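Side-chain contacts in protein synthesis inhibitor, putative (Thermotoga maritima, PDB 2B33), which probably acts as a deaminase of the RutC (YjgF-like) family, and also binds calcium: residues K62-L67 and S105-D110; E68-I73 and I129-I134. All coordinates share one frame; numbering follows the deposited sequence.

Contact 1: residues K62-L67 and S105-D110. With EDO (1,2-ethanediol), chain D.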
# COMPACT_ATOMS: atom_id res chain seq x y z
N LYS A 62 -7.08 7.92 -19.85
CA LYS A 62 -7.50 7.62 -18.48
C LYS A 62 -6.35 7.83 -17.49
O LYS A 62 -6.56 8.38 -16.41
CB LYS A 62 -8.08 6.21 -18.38
CG LYS A 62 -9.39 6.06 -19.15
CD LYS A 62 -9.85 4.63 -19.27
CE LYS A 62 -11.02 4.52 -20.22
NZ LYS A 62 -11.37 3.13 -20.55
N THR A 63 -5.14 7.42 -17.86
CA THR A 63 -3.94 7.61 -17.04
C THR A 63 -3.60 9.09 -16.89
O THR A 63 -3.12 9.53 -15.84
CB THR A 63 -2.72 6.89 -17.65
OG1 THR A 63 -3.03 5.52 -17.87
CG2 THR A 63 -1.48 6.99 -16.74
N GLU A 64 -3.83 9.85 -17.96
CA GLU A 64 -3.60 11.29 -17.94
C GLU A 64 -4.47 11.98 -16.90
O GLU A 64 -4.01 12.85 -16.18
CB GLU A 64 -3.92 11.88 -19.32
CG GLU A 64 -3.65 13.39 -19.45
CD GLU A 64 -4.05 13.95 -20.80
OE1 GLU A 64 -4.94 13.38 -21.47
OE2 GLU A 64 -3.48 14.99 -21.18
N ARG A 65 -5.75 11.58 -16.87
CA ARG A 65 -6.73 12.12 -15.92
C ARG A 65 -6.36 11.77 -14.49
O ARG A 65 -6.37 12.63 -13.61
CB ARG A 65 -8.12 11.57 -16.27
CG ARG A 65 -9.30 12.16 -15.50
CD ARG A 65 -9.50 13.65 -15.79
NE ARG A 65 -8.68 14.52 -14.94
CZ ARG A 65 -8.56 15.84 -15.08
NH1 ARG A 65 -9.19 16.50 -16.05
NH2 ARG A 65 -7.79 16.52 -14.23
N VAL A 66 -6.02 10.50 -14.25
CA VAL A 66 -5.58 10.03 -12.93
C VAL A 66 -4.36 10.83 -12.43
O VAL A 66 -4.34 11.28 -11.28
CB VAL A 66 -5.21 8.52 -12.94
CG1 VAL A 66 -4.54 8.11 -11.64
CG2 VAL A 66 -6.44 7.65 -13.17
N LEU A 67 -3.35 10.98 -13.28
CA LEU A 67 -2.14 11.72 -12.92
C LEU A 67 -2.39 13.21 -12.79
O LEU A 67 -1.70 13.87 -12.01
CB LEU A 67 -1.01 11.42 -13.91
CG LEU A 67 -0.51 9.97 -13.89
CD1 LEU A 67 0.38 9.69 -15.07
CD2 LEU A 67 0.22 9.64 -12.59
N SER A 105 5.67 8.32 -17.41
CA SER A 105 7.00 8.90 -17.64
C SER A 105 6.99 10.40 -17.90
O SER A 105 7.97 11.09 -17.61
CB SER A 105 7.68 8.26 -18.86
OG SER A 105 7.88 6.88 -18.68
N ARG A 106 5.90 10.91 -18.48
CA ARG A 106 5.75 12.34 -18.74
C ARG A 106 5.53 13.16 -17.47
O ARG A 106 5.70 14.37 -17.49
CB ARG A 106 4.64 12.58 -19.77
CG ARG A 106 5.04 12.10 -21.16
CD ARG A 106 3.88 11.66 -22.03
NE ARG A 106 4.38 11.08 -23.29
CZ ARG A 106 3.69 10.32 -24.14
NH1 ARG A 106 2.42 9.97 -23.92
NH2 ARG A 106 4.30 9.88 -25.24
N TYR A 107 5.16 12.49 -16.37
CA TYR A 107 4.99 13.12 -15.05
C TYR A 107 6.19 12.83 -14.12
O TYR A 107 6.68 13.74 -13.46
CB TYR A 107 3.66 12.66 -14.41
CG TYR A 107 2.44 13.22 -15.12
CD1 TYR A 107 2.02 12.70 -16.34
CD2 TYR A 107 1.72 14.29 -14.59
CE1 TYR A 107 0.92 13.21 -17.01
CE2 TYR A 107 0.61 14.82 -15.26
CZ TYR A 107 0.22 14.27 -16.47
OH TYR A 107 -0.87 14.77 -17.14
N PHE A 108 6.65 11.57 -14.08
CA PHE A 108 7.76 11.12 -13.20
C PHE A 108 9.03 10.55 -13.89
O PHE A 108 9.78 9.78 -13.28
CB PHE A 108 7.25 10.03 -12.25
CG PHE A 108 6.05 10.42 -11.45
CD1 PHE A 108 6.19 11.18 -10.30
CD2 PHE A 108 4.79 9.97 -11.82
CE1 PHE A 108 5.08 11.52 -9.54
CE2 PHE A 108 3.67 10.30 -11.06
CZ PHE A 108 3.82 11.08 -9.92
N GLY A 109 9.29 10.91 -15.15
CA GLY A 109 10.49 10.43 -15.85
C GLY A 109 11.79 10.96 -15.26
O GLY A 109 12.79 10.25 -15.20
N ASP A 110 11.78 12.22 -14.84
CA ASP A 110 12.94 12.85 -14.22
C ASP A 110 13.07 12.43 -12.76
O ASP A 110 14.14 12.03 -12.31
CB ASP A 110 12.80 14.38 -14.25
CG ASP A 110 12.72 14.95 -15.65
OD1 ASP A 110 13.07 14.25 -16.62
OD2 ASP A 110 12.30 16.13 -15.78
C1 EDO D . 0.11 14.43 -21.59
O1 EDO D . -0.82 14.91 -20.62
C2 EDO D . 0.55 13.01 -21.22
O2 EDO D . 0.57 12.17 -22.38
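Leu67 lies across one face of the Tyr107 ring, its CB 3.8 Å from the ring centroid and only 2° off the normal, a well-centred CH-pi contact. Its two methyls then part company. CD1 stays with the tyrosine and packs on Tyr107 CD1 at 3.7 Å, while CD2 reaches the edge of the Phe108 ring, 3.8 Å from Phe108 CE2. With CG anti to its carbonyl carbon (chi1 -69°), the Tyr107 ring is carried toward helix 59-76, one face turned to the leucine. The phenol oxygen reaches that helix itself, where Tyr107 OH forms a probable hydrogen bond with Glu68 OE2. With an alanine in place of Tyr107, the Leu67 CB would probably lose the ring that covers it and the Glu68 carboxylate its hydroxyl partner. Toward the surface, an ethanediol, probably from the crystallisation liquor, bridges the helices: its O1 donates to Glu64 OE2 at 2.7 Å, and Arg106 NH1 donates to its O2 over a longer 3.3 Å in a bent bond of 138°. Apolar beneath and polar at the rim, this is the packing between the two neighbouring helices, 59-76 and 97-108, of the YjgF-like alpha/beta fold.

Contact 2: residues E68-I73 and I129-I134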
# COMPACT_ATOMS: atom_id res chain seq x y z
N GLU A 68 -3.33 13.75 -13.56
CA GLU A 68 -3.72 15.16 -13.42
C GLU A 68 -4.43 15.39 -12.09
O GLU A 68 -4.22 16.42 -11.44
CB GLU A 68 -4.60 15.64 -14.59
CG GLU A 68 -3.82 16.03 -15.85
CD GLU A 68 -2.88 17.23 -15.65
OE1 GLU A 68 -3.24 18.20 -14.95
OE2 GLU A 68 -1.77 17.22 -16.22
N ASN A 69 -5.27 14.44 -11.69
CA ASN A 69 -5.94 14.50 -10.40
C ASN A 69 -4.92 14.43 -9.26
O ASN A 69 -4.98 15.22 -8.32
CB ASN A 69 -6.97 13.37 -10.26
CG ASN A 69 -8.17 13.54 -11.19
OD1 ASN A 69 -8.41 14.63 -11.70
ND2 ASN A 69 -8.93 12.47 -11.38
N LEU A 70 -3.98 13.49 -9.37
CA LEU A 70 -2.89 13.34 -8.39
C LEU A 70 -2.07 14.62 -8.27
O LEU A 70 -1.78 15.07 -7.16
CB LEU A 70 -1.96 12.18 -8.79
CG LEU A 70 -0.68 11.97 -7.95
CD1 LEU A 70 -1.00 11.73 -6.49
CD2 LEU A 70 0.15 10.80 -8.50
N LYS A 71 -1.69 15.19 -9.42
CA LYS A 71 -0.90 16.42 -9.48
C LYS A 71 -1.60 17.63 -8.85
O LYS A 71 -0.97 18.44 -8.16
CB LYS A 71 -0.56 16.73 -10.95
CG LYS A 71 0.37 17.92 -11.16
CD LYS A 71 0.71 18.08 -12.62
CE LYS A 71 1.65 19.24 -12.83
NZ LYS A 71 1.99 19.42 -14.26
N ALA A 72 -2.90 17.76 -9.11
CA ALA A 72 -3.71 18.83 -8.55
C ALA A 72 -3.76 18.74 -7.02
O ALA A 72 -3.69 19.76 -6.35
CB ALA A 72 -5.11 18.77 -9.11
N ILE A 73 -3.87 17.53 -6.49
CA ILE A 73 -3.93 17.30 -5.03
C ILE A 73 -2.60 17.66 -4.38
O ILE A 73 -2.57 18.35 -3.36
CB ILE A 73 -4.35 15.85 -4.70
CG1 ILE A 73 -5.79 15.61 -5.15
CG2 ILE A 73 -4.27 15.58 -3.18
CD1 ILE A 73 -6.19 14.16 -5.27
N ILE A 129 -7.89 1.89 -14.09
CA ILE A 129 -6.64 2.44 -13.59
C ILE A 129 -6.93 3.27 -12.33
O ILE A 129 -7.93 4.00 -12.27
CB ILE A 129 -5.90 3.26 -14.73
CG1 ILE A 129 -4.57 3.85 -14.27
CG2 ILE A 129 -6.77 4.37 -15.28
CD1 ILE A 129 -3.48 2.83 -14.04
N GLU A 130 -6.09 3.10 -11.32
CA GLU A 130 -6.18 3.86 -10.08
C GLU A 130 -4.76 3.98 -9.54
O GLU A 130 -4.04 2.99 -9.50
CB GLU A 130 -7.10 3.20 -9.05
CG GLU A 130 -7.20 3.98 -7.72
CD GLU A 130 -8.20 3.40 -6.74
OE1 GLU A 130 -8.98 2.52 -7.10
OE2 GLU A 130 -8.21 3.85 -5.57
N ILE A 131 -4.38 5.20 -9.14
CA ILE A 131 -3.04 5.48 -8.63
C ILE A 131 -3.07 6.30 -7.34
O ILE A 131 -3.69 7.37 -7.29
CB ILE A 131 -2.18 6.23 -9.69
CG1 ILE A 131 -2.16 5.45 -11.02
CG2 ILE A 131 -0.75 6.45 -9.15
CD1 ILE A 131 -1.45 6.13 -12.18
N GLU A 132 -2.40 5.79 -6.31
CA GLU A 132 -2.25 6.46 -5.03
C GLU A 132 -0.77 6.77 -4.89
O GLU A 132 0.04 6.26 -5.66
CB GLU A 132 -2.70 5.57 -3.86
CG GLU A 132 -1.86 4.31 -3.65
CD GLU A 132 -2.27 3.50 -2.44
OE1 GLU A 132 -3.30 3.79 -1.81
OE2 GLU A 132 -1.52 2.56 -2.12
N ALA A 133 -0.42 7.60 -3.92
CA ALA A 133 0.96 7.97 -3.71
C ALA A 133 1.24 8.54 -2.32
O ALA A 133 0.33 8.99 -1.62
CB ALA A 133 1.40 8.98 -4.77
N ILE A 134 2.51 8.49 -1.93
CA ILE A 134 2.99 9.11 -0.70
C ILE A 134 4.06 10.07 -1.19
O ILE A 134 4.82 9.72 -2.10
CB ILE A 134 3.60 8.10 0.33
CG1 ILE A 134 2.52 7.13 0.82
CG2 ILE A 134 4.19 8.87 1.53
CD1 ILE A 134 3.01 5.95 1.65
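Leu70 of helix 59-76 points toward strand 129-136, where it meets Ala133 and Ile131, and it carries the whole of this contact on the helix side. Its CB remains near the helix, 5.9 Å from Ile131 CG2 and farther still from Ala133 CB, so the stem of the side chain only spans the distance between helix and strand. CG comes nearer, 4.8 Å from Ala133 CB, but the touching is left to the two methyls. With CG anti to the backbone N (chi1 174°) and chi2 at 58°, both methyls face the strand. CD1 packs against Ala133 CB at 4.0 Å, methyl to methyl. CD2 lies between Ala133 CB and Ile131 CG2, making a looser approach to Ile131 CG2 at 4.5 Å; this same methyl also nears the ring of Phe108, and thereby meets segment 105-110.

This is a helix laid on one face of a mixed beta-sheet, as in the YjgF-like fold, whose subunits assemble as trimers with the helices outside. Ile131 and Ala133, two residues apart on the strand, both turn toward the helix, and the alanine methyl is what the leucine tip meets most closely. Glu132 between them turns away, to the sheet's other face, where its OE1 forms a salt bridge with Lys86 of the third subunit and a hydrogen bond with Ser116 of that same subunit.

Other apolar groups complete the surroundings. Leu70 also rests on Val41 of the adjacent strand 38-44, and Ile131 packs beside Val87 on strand 84-91. One turn back along the helix, Val66 also packs on Ile131, its CG1 against the isoleucine CB.

Overall arrangement
From the N terminus, the chain passes through two short strands and strand 38-44 before it enters helix 59-76, which supplies the first segment of both contacts, 62-67 followed directly by 68-73. It then runs through strand 84-91 and along helix 97-108, where segment 105-110 closes contact 1 over a loop of 37 residues. Strand 114-119 follows at one margin of the sheet, and the chain returns to strand 129-136, where contact 2 closes a longer loop of 55 residues. The two loops cross, since their segments alternate. Contact 1 ties helix to helix and contact 2 helix to sheet, their centres 9 Å apart; Leu67 CD2 and Ile131 CD1, packed together, join them directly.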